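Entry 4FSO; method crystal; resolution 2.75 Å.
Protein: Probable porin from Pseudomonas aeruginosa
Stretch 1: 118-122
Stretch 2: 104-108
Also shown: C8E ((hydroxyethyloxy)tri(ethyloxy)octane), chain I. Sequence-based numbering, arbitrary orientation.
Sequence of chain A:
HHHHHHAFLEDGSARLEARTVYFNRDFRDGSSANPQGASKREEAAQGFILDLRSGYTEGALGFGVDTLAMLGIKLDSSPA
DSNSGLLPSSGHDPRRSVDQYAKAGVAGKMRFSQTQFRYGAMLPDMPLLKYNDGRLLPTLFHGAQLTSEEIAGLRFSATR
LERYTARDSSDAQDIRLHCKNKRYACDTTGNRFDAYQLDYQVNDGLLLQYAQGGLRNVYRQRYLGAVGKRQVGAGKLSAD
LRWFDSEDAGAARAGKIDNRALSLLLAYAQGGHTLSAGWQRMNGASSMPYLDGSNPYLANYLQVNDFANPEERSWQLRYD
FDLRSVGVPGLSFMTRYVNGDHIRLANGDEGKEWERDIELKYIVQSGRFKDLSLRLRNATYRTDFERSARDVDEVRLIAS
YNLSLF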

ATOM      1  N   ARG A 118      13.247  -5.807  15.675  1.00 36.57           N
ATOM      2  CA  ARG A 118      11.926  -6.098  16.213  1.00 30.73           C
ATOM      3  C   ARG A 118      11.622  -7.536  15.887  1.00 32.38           C
ATOM      4  O   ARG A 118      12.057  -8.056  14.851  1.00 27.89           O
ATOM      5  CB  ARG A 118      10.846  -5.197  15.596  1.00 28.13           C
ATOM      6  CG  ARG A 118      10.909  -3.750  16.036  1.00 35.67           C
ATOM      7  CD  ARG A 118      10.010  -2.865  15.192  1.00 49.75           C
ATOM      8  NE  ARG A 118       8.604  -3.034  15.540  1.00 63.05           N
ATOM      9  CZ  ARG A 118       7.628  -3.247  14.663  1.00 64.97           C
ATOM     10  NH1 ARG A 118       7.900  -3.313  13.357  1.00 51.47           N
ATOM     11  NH2 ARG A 118       6.378  -3.392  15.103  1.00 61.29           N
ATOM     12  N   TYR A 119      10.871  -8.175  16.772  1.00 28.40           N
ATOM     13  CA  TYR A 119      10.421  -9.532  16.548  1.00 29.63           C
ATOM     14  C   TYR A 119       9.001  -9.573  17.077  1.00 34.17           C
ATOM     15  O   TYR A 119       8.736  -9.042  18.145  1.00 42.07           O
ATOM     16  CB  TYR A 119      11.337 -10.534  17.271  1.00 34.47           C
ATOM     17  CG  TYR A 119      11.137 -11.991  16.880  1.00 66.78           C
ATOM     18  CD1 TYR A 119       9.876 -12.496  16.560  1.00 79.13           C
ATOM     19  CD2 TYR A 119      12.212 -12.866  16.844  1.00 82.68           C
ATOM     20  CE1 TYR A 119       9.689 -13.817  16.210  1.00 89.71           C
ATOM     21  CE2 TYR A 119      12.039 -14.200  16.495  1.00 95.69           C
ATOM     22  CZ  TYR A 119      10.773 -14.666  16.180  1.00101.59           C
ATOM     23  OH  TYR A 119      10.591 -15.984  15.834  1.00108.77           O
ATOM     24  N   GLY A 120       8.095 -10.177  16.308  1.00 40.86           N
ATOM     25  CA  GLY A 120       6.698 -10.306  16.687  1.00 42.17           C
ATOM     26  C   GLY A 120       5.713  -9.813  15.634  1.00 36.39           C
ATOM     27  O   GLY A 120       5.927  -9.980  14.442  1.00 37.72           O
ATOM     28  N   ALA A 121       4.631  -9.196  16.090  1.00 21.37           N
ATOM     29  CA  ALA A 121       3.556  -8.745  15.217  1.00 28.25           C
ATOM     30  C   ALA A 121       3.914  -7.435  14.480  1.00 37.36           C
ATOM     31  O   ALA A 121       4.597  -6.581  15.016  1.00 35.50           O
ATOM     32  CB  ALA A 121       2.239  -8.614  16.016  1.00 18.61           C
ATOM     33  N   MET A 122       3.461  -7.290  13.240  1.00 41.09           N
ATOM     34  CA  MET A 122       4.009  -6.262  12.366  1.00 39.12           C
ATOM     35  C   MET A 122       3.069  -5.784  11.243  1.00 42.63           C
ATOM     36  O   MET A 122       2.384  -6.591  10.586  1.00 45.09           O
ATOM     37  CB  MET A 122       5.303  -6.780  11.730  1.00 37.61           C
ATOM     38  CG  MET A 122       6.531  -6.627  12.573  1.00 47.09           C
ATOM     39  SD  MET A 122       7.935  -7.338  11.718  1.00 54.78           S
ATOM     40  CE  MET A 122       7.981  -6.266  10.283  1.00 99.06           C
TER
HETATM   41  C2  C8E I 507      -6.997 -12.230  20.270  1.00 49.62           C
HETATM   42  C3  C8E I 507      -8.147 -11.727  21.133  1.00 48.28           C
HETATM   43  C4  C8E I 507      -7.695 -10.489  21.897  1.00 52.42           C
HETATM   44  C5  C8E I 507      -8.262  -9.252  21.210  1.00 57.84           C
HETATM   45  C6  C8E I 507      -8.586  -8.141  22.204  1.00 60.11           C
HETATM   46  C7  C8E I 507      -8.859  -6.833  21.456  1.00 55.66           C
HETATM   47  C8  C8E I 507      -9.007  -5.638  22.405  1.00 53.60           C
HETATM   48  O9  C8E I 507      -8.871  -4.431  21.671  1.00 55.34           O
HETATM   49  C10 C8E I 507      -9.436  -3.303  22.308  1.00 45.50           C
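Stretch 2, residues 104-108: AGVAG

Stretch 2 lies alongside stretch 1 as a neighbouring antiparallel beta strand, held mainly by backbone hydrogen bonds and closely packed at glycine and alanine positions. All five residues, from Ala-104 to Gly-108, are extended, with phi between -150° and -93° and psi between 134° and 152°. The strand continues beyond both ends of the stretch. Its direction from Gly-105 to Gly-108 is 170° from that of Arg-118 to Ala-121, so the two run in nearly opposite directions.

The register is set by two pairs. Tyr-119 faces Gly-108 as an antiparallel hydrogen-bonded pair, with 5.4 Å between Tyr-119 CA and Gly-108 CA. Gly-108 N donates to Tyr-119 O at 2.8 Å, and Tyr-119 N donates to Gly-108 O at 2.9 Å. The second bond is the straighter, with an angle at the hydrogen of 157° against 136°. Next comes Gly-120 opposite Ala-107, a non-hydrogen-bonded pair. Gly-120 CA and Ala-107 CA are just 3.9 Å apart. Beyond it, Ala-121 N donates to Val-106 O at 2.8 Å, with an angle of 162°.

Three CA-H...O contacts add to the ladder. Arg-118 CA lies 3.1 Å from Gly-108 O, Ala-107 CA lies 3.0 Å from Tyr-119 O, and Gly-120 CA lies 3.3 Å from Val-106 O. Gly-108 O and Val-106 O each therefore receive an N-H and a CA-H from stretch 1.

Stretch 1 turns a corner at Gly-120, where phi is 128° and psi is -143°. These angles call for glycine, because a CB would jam against the carbonyl of Tyr-119. It would also clash with Val-106 O and Ala-107 CA. Gly-105 is confined by its neighbour across the contact: a CB on Gly-105 would lie 2.4 Å from Ala-121 CB, a clash. As it is, Ala-121 CB rests 3.5 Å from Gly-105 CA.

Ala-107 points its CB toward stretch 1. Ala-107 CB is 3.5 Å from Ala-121 O and 3.8 Å from Gly-120 CA. The guanidinium of Arg-118 approaches it obliquely, with Arg-118 NH2 4.3 Å from Ala-107 CB. Ala-107 and Ala-121 are both buried and have the largest areas covered across the contact. In all, 278 Å² is buried, both sides summed.

The CA-to-CB bond of Val-106 points away from stretch 1, although its carbonyl is central to the pairing. Ala-104 and Met-122 make no contact across the stretches. Ala-104 instead meets the detergent, with Ala-104 CB 3.8 Å from C8E C2.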

ATOM      1  N   ALA A 104      -4.845  -9.760  18.034  1.00 46.57           N
ATOM      2  CA  ALA A 104      -3.925  -9.164  18.986  1.00 46.32           C
ATOM      3  C   ALA A 104      -2.501  -9.537  18.680  1.00 43.51           C
ATOM      4  O   ALA A 104      -2.179 -10.705  18.453  1.00 43.07           O
ATOM      5  CB  ALA A 104      -4.263  -9.616  20.387  1.00 43.96           C
ATOM      6  N   GLY A 105      -1.630  -8.544  18.714  1.00 43.25           N
ATOM      7  CA  GLY A 105      -0.234  -8.813  18.487  1.00 45.93           C
ATOM      8  C   GLY A 105       0.712  -8.140  19.451  1.00 46.74           C
ATOM      9  O   GLY A 105       0.433  -7.070  19.991  1.00 48.36           O
ATOM     10  N   VAL A 106       1.853  -8.786  19.644  1.00 43.85           N
ATOM     11  CA  VAL A 106       2.939  -8.229  20.414  1.00 36.56           C
ATOM     12  C   VAL A 106       4.239  -8.315  19.610  1.00 35.82           C
ATOM     13  O   VAL A 106       4.470  -9.293  18.890  1.00 33.41           O
ATOM     14  CB  VAL A 106       3.062  -8.990  21.746  1.00 39.61           C
ATOM     15  CG1 VAL A 106       4.401  -8.755  22.395  1.00 31.30           C
ATOM     16  CG2 VAL A 106       1.925  -8.581  22.671  1.00 52.28           C
ATOM     17  N   ALA A 107       5.067  -7.276  19.704  1.00 26.30           N
ATOM     18  CA  ALA A 107       6.429  -7.361  19.210  1.00 26.22           C
ATOM     19  C   ALA A 107       7.393  -6.760  20.208  1.00 38.27           C
ATOM     20  O   ALA A 107       7.107  -5.725  20.805  1.00 35.36           O
ATOM     21  CB  ALA A 107       6.583  -6.673  17.867  1.00 19.60           C
ATOM     22  N   GLY A 108       8.540  -7.421  20.381  1.00 33.36           N
ATOM     23  CA  GLY A 108       9.632  -6.873  21.156  1.00 27.04           C
ATOM     24  C   GLY A 108      10.590  -6.121  20.243  1.00 31.18           C
ATOM     25  O   GLY A 108      10.772  -6.493  19.088  1.00 34.03           O
TER